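Local coordinates for RahU protein (Pseudomonas aeruginosa PAO1, PDB 6ZC2), which is an aegerolysin that interacts with the membrane sphingolipid ceramide phosphorylethanolamine, at residues Y3-A8 against Y33-D39; V13-G18 against V52-S56. All coordinates share one frame; numbering follows the deposited sequence. Where two conformers were deposited one is given.

RahU pairs two beta sheets face to face, and the two contacts sit toward different ends of that pair, their centres 24 Å apart and their nearest atoms about 12 Å apart. The strand 6-13 runs from one to the other: its first residues belong to interaction 1, its last, Val13, to interaction 2. Along the chain the segments alternate, 3-8, 13-18, 33-39 and 52-56. Interaction 1 is a cluster of aromatic rings and a lysine with a bound 1,2-ethanediol among them, a molecule probably from the crystallisation liquor. Interaction 2 relies on backbone, small side chains and two bridging waters, and joins a loop to an edge strand.

Interaction 1 of 2, residues Y3-A8 against Y33-D39; sequences YAEWIA and YRYTNKD. With EDO (1,2-ethanediol), chain K; EDO (1,2-ethanediol), chain C.
Tyr3 lies opposite Lys38 and Ala8 opposite Tyr35, with CA atoms 7.1 and 7.3 Å apart, so the gap between the two backbones is filled by side chains. One segment leads into the strand 6-13; the other leaves the strand 29-34, passes a cis peptide before Thr36 and turns a corner at Lys38 and Asp39. Lys38 spans the gap with a chain extended beyond CG. It runs antiparallel to the Tyr3 side chain, the two lying side by side, with Lys38 CB over the centre of the Tyr3 ring at 3.8 Å from the centroid. At its end NZ donates to Tyr3 O (2.9 Å) from above the carbonyl plane. The same ammonium group makes a cation-pi contact over the five-membered ring of Trp6, 3.8 Å from its centroid. Tyr3 OH meanwhile donates to Asp39 OD1 (2.7 Å), which lies at the ring edge with the carboxylate plane turned 58° from the ring; Lys31 NZ is hydrogen-bonded to the same hydroxyl.

In the mixed sheet of this aegerolysin, the strand 58-63 runs between 29-34 and 6-13, so the contact spans it; Tyr35 stacks on its Trp59. A chi1 of 66° sets Trp6 CG between backbone N and carbonyl carbon, and the indole lies with one face to Lys38 NZ and its CZ3 corner 3.6 Å from Tyr35 OH, a hydroxyl hydrogen-bonded to Glu127 OE2. Ala8 CB presses on one face of the Tyr35 ring, toward the rim, while Thr36 CG2 lies over the other. An ethanediol sits among the rings, C2 over the Trp6 face and O2 hydrogen-bonded to Tyr33 OH at 2.9 Å.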
ATOM      1  N   TYR A   3      14.055   0.641 -10.485  1.00 12.44           N
ATOM      2  CA  TYR A   3      13.361  -0.547 -10.007  1.00 12.07           C
ATOM      3  C   TYR A   3      13.804  -0.954  -8.600  1.00 12.04           C
ATOM      4  O   TYR A   3      13.036  -1.610  -7.886  1.00 12.82           O
ATOM      5  CB  TYR A   3      13.589  -1.698 -10.992  1.00 12.05           C
ATOM      6  CG  TYR A   3      12.679  -1.707 -12.216  1.00 11.70           C
ATOM      7  CD1 TYR A   3      11.763  -0.681 -12.459  1.00 11.91           C
ATOM      8  CD2 TYR A   3      12.736  -2.760 -13.125  1.00 11.71           C
ATOM      9  CE1 TYR A   3      10.932  -0.712 -13.575  1.00 11.63           C
ATOM     10  CE2 TYR A   3      11.904  -2.804 -14.238  1.00 11.49           C
ATOM     11  CZ  TYR A   3      11.003  -1.776 -14.456  1.00 11.62           C
ATOM     12  OH  TYR A   3      10.166  -1.799 -15.556  1.00 12.48           O
ATOM     13  N   ALA A   4      15.016  -0.574  -8.182  1.00 12.78           N
ATOM     14  CA  ALA A   4      15.528  -0.979  -6.874  1.00 14.08           C
ATOM     15  C   ALA A   4      14.784  -0.327  -5.713  1.00 12.88           C
ATOM     16  O   ALA A   4      14.873  -0.820  -4.582  1.00 14.21           O
ATOM     17  CB  ALA A   4      17.029  -0.695  -6.775  1.00 15.81           C
ATOM     18  N   GLU A   5      14.072   0.772  -5.953  1.00 11.83           N
ATOM     19  CA  GLU A   5      13.203   1.366  -4.941  1.00 11.65           C
ATOM     20  C   GLU A   5      11.805   0.794  -5.148  1.00 10.44           C
ATOM     21  O   GLU A   5      11.170   1.065  -6.171  1.00 11.54           O
ATOM     22  CB  GLU A   5      13.199   2.888  -5.078  1.00 13.25           C
ATOM     23  CG  GLU A   5      14.550   3.544  -4.770  1.00 15.75           C
ATOM     24  CD  GLU A   5      15.524   3.492  -5.939  1.00 17.88           C
ATOM     25  OE1 GLU A   5      15.079   3.718  -7.084  1.00 19.39           O
ATOM     26  OE2 GLU A   5      16.729   3.237  -5.712  1.00 19.17           O
ATOM     27  N   TRP A   6      11.331  -0.013  -4.196  1.00 10.65           N
ATOM     28  CA  TRP A   6      10.034  -0.661  -4.345  1.00 10.13           C
ATOM     29  C   TRP A   6       9.421  -0.962  -2.983  1.00 10.25           C
ATOM     30  O   TRP A   6      10.124  -1.109  -1.974  1.00 10.69           O
ATOM     31  CB  TRP A   6      10.124  -1.944  -5.193  1.00 10.80           C
ATOM     32  CG  TRP A   6      10.926  -3.066  -4.557  1.00 10.81           C
ATOM     33  CD1 TRP A   6      12.288  -3.217  -4.588  1.00 11.32           C
ATOM     34  CD2 TRP A   6      10.420  -4.186  -3.807  1.00 10.75           C
ATOM     35  NE1 TRP A   6      12.659  -4.348  -3.905  1.00 12.04           N
ATOM     36  CE2 TRP A   6      11.535  -4.958  -3.411  1.00 11.37           C
ATOM     37  CE3 TRP A   6       9.140  -4.606  -3.429  1.00 10.78           C
ATOM     38  CZ2 TRP A   6      11.407  -6.131  -2.666  1.00 12.75           C
ATOM     39  CZ3 TRP A   6       9.015  -5.771  -2.681  1.00 11.50           C
ATOM     40  CH2 TRP A   6      10.145  -6.524  -2.313  1.00 12.22           C
ATOM     41  N   ILE A   7       8.084  -1.059  -2.987  1.00  9.64           N
ATOM     42  CA  ILE A   7       7.273  -1.502  -1.858  1.00  9.28           C
ATOM     43  C   ILE A   7       6.230  -2.471  -2.402  1.00  9.15           C
ATOM     44  O   ILE A   7       5.767  -2.336  -3.538  1.00  9.69           O
ATOM     45  CB  ILE A   7       6.591  -0.300  -1.144  1.00  9.81           C
ATOM     46  CG1 ILE A   7       5.863  -0.742   0.139  1.00 10.50           C
ATOM     47  CG2 ILE A   7       5.631   0.426  -2.097  1.00 10.50           C
ATOM     48  CD1 ILE A   7       5.260   0.400   0.939  1.00 10.94           C
ATOM     49  N   ALA A   8       5.856  -3.459  -1.592  1.00  9.32           N
ATOM     50  CA  ALA A   8       4.730  -4.329  -1.913  1.00  9.34           C
ATOM     51  C   ALA A   8       3.914  -4.494  -0.640  1.00  8.89           C
ATOM     52  O   ALA A   8       4.440  -4.962   0.375  1.00 10.09           O
ATOM     53  CB  ALA A   8       5.202  -5.681  -2.461  1.00 10.38           C
ATOM     54  N   TYR A  33       2.713  -1.918 -10.224  1.00  9.81           N
ATOM     55  CA  TYR A  33       3.010  -3.091 -11.033  1.00 10.53           C
ATOM     56  C   TYR A  33       2.345  -4.330 -10.447  1.00 10.12           C
ATOM     57  O   TYR A  33       2.003  -4.378  -9.265  1.00 10.68           O
ATOM     58  CB  TYR A  33       4.513  -3.299 -11.213  1.00 10.79           C
ATOM     59  CG  TYR A  33       5.313  -3.700  -9.992  1.00  9.86           C
ATOM     60  CD1 TYR A  33       5.820  -2.744  -9.119  1.00 10.32           C
ATOM     61  CD2 TYR A  33       5.626  -5.034  -9.753  1.00 10.28           C
ATOM     62  CE1 TYR A  33       6.608  -3.111  -8.029  1.00  9.97           C
ATOM     63  CE2 TYR A  33       6.421  -5.411  -8.673  1.00 10.63           C
ATOM     64  CZ  TYR A  33       6.909  -4.445  -7.816  1.00 10.21           C
ATOM     65  OH  TYR A  33       7.708  -4.797  -6.747  1.00 10.93           O
ATOM     66  N   ARG A  34       2.185  -5.348 -11.294  1.00 10.98           N
ATOM     67  CA  ARG A  34       1.569  -6.611 -10.889  1.00 11.40           C
ATOM     68  C   ARG A  34       2.633  -7.453 -10.194  1.00 10.93           C
ATOM     69  O   ARG A  34       3.475  -8.073 -10.852  1.00 11.51           O
ATOM     70  CB  ARG A  34       0.987  -7.326 -12.105  1.00 13.80           C
ATOM     71  CG  ARG A  34       0.078  -8.491 -11.760  1.00 15.56           C
ATOM     72  CD  ARG A  34      -0.275  -9.333 -12.989  1.00 17.98           C
ATOM     73  NE  ARG A  34      -0.880  -8.541 -14.058  1.00 20.69           N
ATOM     74  CZ  ARG A  34      -2.177  -8.253 -14.137  1.00 23.26           C
ATOM     75  NH1 ARG A  34      -3.014  -8.689 -13.206  1.00 24.22           N
ATOM     76  NH2 ARG A  34      -2.637  -7.526 -15.146  1.00 24.98           N
ATOM     77  N   TYR A  35       2.605  -7.462  -8.858  1.00 10.81           N
ATOM     78  CA  TYR A  35       3.634  -8.147  -8.075  1.00 10.80           C
ATOM     79  C   TYR A  35       3.740  -9.593  -8.560  1.00 11.17           C
ATOM     80  O   TYR A  35       2.720 -10.269  -8.702  1.00 12.68           O
ATOM     81  CB  TYR A  35       3.211  -8.101  -6.597  1.00 10.87           C
ATOM     82  CG  TYR A  35       4.327  -8.339  -5.595  1.00 10.15           C
ATOM     83  CD1 TYR A  35       5.514  -7.615  -5.658  1.00 10.42           C
ATOM     84  CD2 TYR A  35       4.178  -9.266  -4.563  1.00 11.03           C
ATOM     85  CE1 TYR A  35       6.540  -7.827  -4.750  1.00 10.69           C
ATOM     86  CE2 TYR A  35       5.203  -9.484  -3.640  1.00 11.32           C
ATOM     87  CZ  TYR A  35       6.382  -8.756  -3.743  1.00 11.07           C
ATOM     88  OH  TYR A  35       7.420  -8.948  -2.853  1.00 12.31           O
ATOM     89  N   THR A  36       4.955 -10.078  -8.861  1.00 11.12           N
ATOM     90  CA  THR A  36       6.260  -9.508  -8.546  1.00 11.72           C
ATOM     91  C   THR A  36       7.007  -8.924  -9.762  1.00 10.81           C
ATOM     92  O   THR A  36       8.208  -8.670  -9.678  1.00 12.03           O
ATOM     93  CB  THR A  36       7.177 -10.620  -7.963  1.00 13.51           C
ATOM     94  OG1 THR A  36       7.236 -11.717  -8.886  1.00 15.36           O
ATOM     95  CG2 THR A  36       6.651 -11.134  -6.621  1.00 14.83           C
ATOM     96  N   ASN A  37       6.307  -8.706 -10.882  1.00 10.26           N
ATOM     97  CA  ASN A  37       6.933  -8.335 -12.158  1.00 10.58           C
ATOM     98  C   ASN A  37       6.890  -6.819 -12.372  1.00 10.12           C
ATOM     99  O   ASN A  37       5.863  -6.267 -12.784  1.00 10.61           O
ATOM    100  CB  ASN A  37       6.245  -9.064 -13.307  1.00 11.59           C
ATOM    101  CG  ASN A  37       6.894  -8.776 -14.641  1.00 12.11           C
ATOM    102  OD1 ASN A  37       7.919  -8.096 -14.713  1.00 12.67           O
ATOM    103  ND2 ASN A  37       6.306  -9.298 -15.707  1.00 13.58           N
ATOM    104  N   LYS A  38       8.029  -6.155 -12.144  1.00  9.72           N
ATOM    105  CA  LYS A  38       8.099  -4.698 -12.258  1.00 10.35           C
ATOM    106  C   LYS A  38       7.863  -4.185 -13.679  1.00 10.04           C
ATOM    107  O   LYS A  38       7.540  -3.001 -13.843  1.00 11.14           O
ATOM    108  CB  LYS A  38       9.429  -4.186 -11.695  1.00 10.81           C
ATOM    109  CG  LYS A  38       9.577  -4.444 -10.200  1.00 10.71           C
ATOM    110  CD  LYS A  38      10.956  -4.084  -9.661  1.00 11.38           C
ATOM    111  CE  LYS A  38      11.109  -4.578  -8.222  1.00 12.34           C
ATOM    112  NZ  LYS A  38      12.500  -4.425  -7.714  1.00 12.56           N
ATOM    113  N   ASP A  39       8.000  -5.037 -14.704  1.00 10.91           N
ATOM    114  CA  ASP A  39       7.692  -4.625 -16.072  1.00 11.22           C
ATOM    115  C   ASP A  39       6.198  -4.624 -16.377  1.00 12.10           C
ATOM    116  O   ASP A  39       5.792  -4.052 -17.394  1.00 14.79           O
ATOM    117  CB  ASP A  39       8.378  -5.553 -17.084  1.00 11.75           C
ATOM    118  CG  ASP A  39       9.863  -5.270 -17.257  1.00 11.31           C
ATOM    119  OD1 ASP A  39      10.315  -4.146 -16.956  1.00 12.46           O
ATOM    120  OD2 ASP A  39      10.575  -6.186 -17.720  1.00 12.50           O
TER
HETATM  121  C1  EDO K 210      10.693  -8.429  -6.029  0.80 30.24           C
HETATM  122  O1  EDO K 210      10.052  -9.644  -6.438  0.80 32.94           O
HETATM  123  C2  EDO K 210       9.746  -7.239  -6.149  0.80 32.23           C
HETATM  124  O2  EDO K 210       9.007  -7.275  -7.378  0.80 11.45           O
HETATM  125  C1  EDO C 202      -2.168  -4.420  -8.260  0.80 13.70           C
HETATM  126  O1  EDO C 202      -1.661  -5.449  -9.122  0.80 13.46           O
HETATM  127  C2  EDO C 202      -1.132  -3.313  -8.163  0.80 12.83           C
HETATM  128  O2  EDO C 202       0.052  -3.804  -7.533  0.80 10.87           O

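Interaction 2 of 2, residues V13-G18 against V52-S56; sequences VSKSIG and VQAGS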
ATOM      1  N   VAL A  13      -7.502  -8.728   4.933  1.00 10.22           N
ATOM      2  CA  VAL A  13      -8.823  -8.291   5.380  1.00  9.85           C
ATOM      3  C   VAL A  13      -9.339  -9.270   6.424  1.00 10.48           C
ATOM      4  O   VAL A  13      -9.405 -10.482   6.179  1.00 11.56           O
ATOM      5  CB  VAL A  13      -9.796  -8.197   4.191  1.00 10.17           C
ATOM      6  CG1 VAL A  13     -11.208  -7.836   4.657  1.00 10.92           C
ATOM      7  CG2 VAL A  13      -9.273  -7.193   3.148  1.00 10.22           C
ATOM      8  N   SER A  14      -9.718  -8.752   7.585  1.00 12.60           N
ATOM      9  CA  SER A  14     -10.281  -9.591   8.627  0.72 13.30           C
ATOM     10  C   SER A  14     -11.719  -9.967   8.294  1.00 12.86           C
ATOM     11  O   SER A  14     -12.430  -9.249   7.579  1.00 14.50           O
ATOM     12  CB  SER A  14     -10.272  -8.850   9.960  0.72 13.85           C
ATOM     13  OG  SER A  14     -10.872  -9.652  10.958  0.72 13.39           O
ATOM     14  N   LYS A  15     -12.149 -11.109   8.826  1.00 15.61           N
ATOM     15  CA  LYS A  15     -13.561 -11.449   8.750  1.00 17.27           C
ATOM     16  C   LYS A  15     -14.443 -10.434   9.475  1.00 16.15           C
ATOM     17  O   LYS A  15     -15.655 -10.427   9.249  1.00 17.20           O
ATOM     18  CB  LYS A  15     -13.803 -12.875   9.262  1.00 20.60           C
ATOM     19  CG  LYS A  15     -13.422 -13.935   8.232  1.00 23.80           C
ATOM     20  CD  LYS A  15     -13.933 -15.321   8.580  0.90 27.23           C
ATOM     21  CE  LYS A  15     -15.207 -15.651   7.814  0.90 29.76           C
ATOM     22  NZ  LYS A  15     -15.295 -17.096   7.465  0.90 31.90           N
ATOM     23  N   SER A  16     -13.874  -9.555  10.310  1.00 15.16           N
ATOM     24  CA  SER A  16     -14.687  -8.483  10.875  1.00 13.74           C
ATOM     25  C   SER A  16     -15.163  -7.483   9.820  1.00 13.73           C
ATOM     26  O   SER A  16     -16.071  -6.696  10.118  1.00 14.67           O
ATOM     27  CB  SER A  16     -13.972  -7.771  12.038  1.00 13.80           C
ATOM     28  OG  SER A  16     -12.785  -7.113  11.629  1.00 13.31           O
ATOM     29  N   ILE A  17     -14.595  -7.509   8.603  1.00 13.92           N
ATOM     30  CA  ILE A  17     -14.976  -6.601   7.523  1.00 13.57           C
ATOM     31  C   ILE A  17     -15.516  -7.341   6.302  1.00 13.37           C
ATOM     32  O   ILE A  17     -16.484  -6.890   5.671  1.00 13.98           O
ATOM     33  CB  ILE A  17     -13.817  -5.664   7.115  1.00 13.38           C
ATOM     34  CG1 ILE A  17     -13.290  -4.886   8.322  1.00 14.03           C
ATOM     35  CG2 ILE A  17     -14.281  -4.702   6.027  1.00 15.40           C
ATOM     36  CD1 ILE A  17     -12.094  -4.032   8.005  1.00 15.84           C
ATOM     37  N   GLY A  18     -14.891  -8.455   5.924  1.00 12.17           N
ATOM     38  CA  GLY A  18     -15.356  -9.242   4.789  1.00 12.29           C
ATOM     39  C   GLY A  18     -14.798  -8.846   3.428  1.00 10.72           C
ATOM     40  O   GLY A  18     -14.168  -9.667   2.744  1.00 10.99           O
ATOM     41  N   VAL A  52     -10.727  -6.576  -2.089  1.00  8.84           N
ATOM     42  CA  VAL A  52      -9.960  -7.626  -1.422  1.00  8.80           C
ATOM     43  C   VAL A  52     -10.874  -8.338  -0.427  1.00  8.39           C
ATOM     44  O   VAL A  52     -11.543  -7.688   0.389  1.00  9.49           O
ATOM     45  CB  VAL A  52      -8.701  -7.058  -0.738  1.00  9.28           C
ATOM     46  CG1 VAL A  52      -7.853  -8.194  -0.152  1.00  9.63           C
ATOM     47  CG2 VAL A  52      -7.875  -6.232  -1.723  1.00 10.16           C
ATOM     48  N   GLN A  53     -10.903  -9.675  -0.496  1.00  9.08           N
ATOM     49  CA  GLN A  53     -11.790 -10.499   0.319  1.00  9.94           C
ATOM     50  C   GLN A  53     -11.050 -11.119   1.499  1.00  9.38           C
ATOM     51  O   GLN A  53      -9.897 -11.551   1.375  1.00  9.74           O
ATOM     52  CB  GLN A  53     -12.401 -11.635  -0.509  1.00 11.99           C
ATOM     53  CG  GLN A  53     -12.968 -11.197  -1.845  1.00 13.87           C
ATOM     54  CD  GLN A  53     -14.121 -10.221  -1.705  1.00 13.81           C
ATOM     55  OE1 GLN A  53     -14.800 -10.178  -0.674  1.00 14.47           O
ATOM     56  NE2 GLN A  53     -14.349  -9.424  -2.747  1.00 15.31           N
ATOM     57  N   ALA A  54     -11.736 -11.191   2.639  1.00  9.63           N
ATOM     58  CA  ALA A  54     -11.192 -11.892   3.798  1.00 10.25           C
ATOM     59  C   ALA A  54     -10.791 -13.312   3.426  1.00 10.64           C
ATOM     60  O   ALA A  54     -11.549 -14.035   2.770  1.00 11.74           O
ATOM     61  CB  ALA A  54     -12.234 -11.927   4.914  1.00 12.03           C
ATOM     62  N   GLY A  55      -9.592 -13.713   3.861  1.00 10.25           N
ATOM     63  CA  GLY A  55      -9.060 -15.031   3.593  1.00 11.66           C
ATOM     64  C   GLY A  55      -8.210 -15.136   2.346  1.00  9.88           C
ATOM     65  O   GLY A  55      -7.472 -16.124   2.200  1.00 11.09           O
ATOM     66  N   SER A  56      -8.259 -14.138   1.452  1.00 10.03           N
ATOM     67  CA  SER A  56      -7.526 -14.159   0.186  0.67 10.38           C
ATOM     68  C   SER A  56      -6.771 -12.848  -0.009  1.00  9.47           C
ATOM     69  O   SER A  56      -7.171 -12.010  -0.830  1.00 10.00           O
ATOM     70  CB  SER A  56      -8.484 -14.392  -0.988  0.67 11.47           C
ATOM     71  OG  SER A  56      -9.043 -15.691  -0.967  0.67 11.63           O
TER
HETATM   72  O   HOH W   1      -7.435 -10.588   2.642  1.00 11.29           O
HETATM   73  O   HOH W   2      -7.422 -12.226   4.886  1.00 13.77           O
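Val13 and Val52 meet at an angle. With a chi1 of 176°, Val13 holds CG1 anti to the backbone N and leaves CG2 beside it, and it is this CG2 that touches CG1 of Val52, 3.7 Å away, and also Val52 O. The other Val13 branch, CG1, lies against the Ala54 backbone, 4.0 Å from Ala54 N, with Ala54 CB slightly farther off. That CB also touches the CG of Lys15 and the carbonyl oxygens of Val13 and Gly18, while Ala54 CA makes a CA-H...O contact of 3.3 Å with Val13 O.

The backbone bond that ties the segments runs from Ala54 N to Gly18 O (2.9 Å), nearly straight at 170°. Here the loop between the strands 6-13 and 19-27 meets the strand 51-53, an outermost strand of the five-stranded sheet, where the chain enters a type II turn from Gln53 to Ser56. Within the loop, Ser14 closes an ST turn, its OG accepting from Ser16 N, and Ser14 O takes the N-H groups of both Ile17 and Gly18, which probably helps set the bend that ends at Gly18. Two waters complete the seam: one accepts from Val13 N and donates to Gln53 O (2.9 Å), the other donates to Val13 O and accepts from Gly55 N (2.8 Å). A chi2 of -63° folds the Gln53 chain back, and its OE1 is hydrogen-bonded to Thr19 OG1.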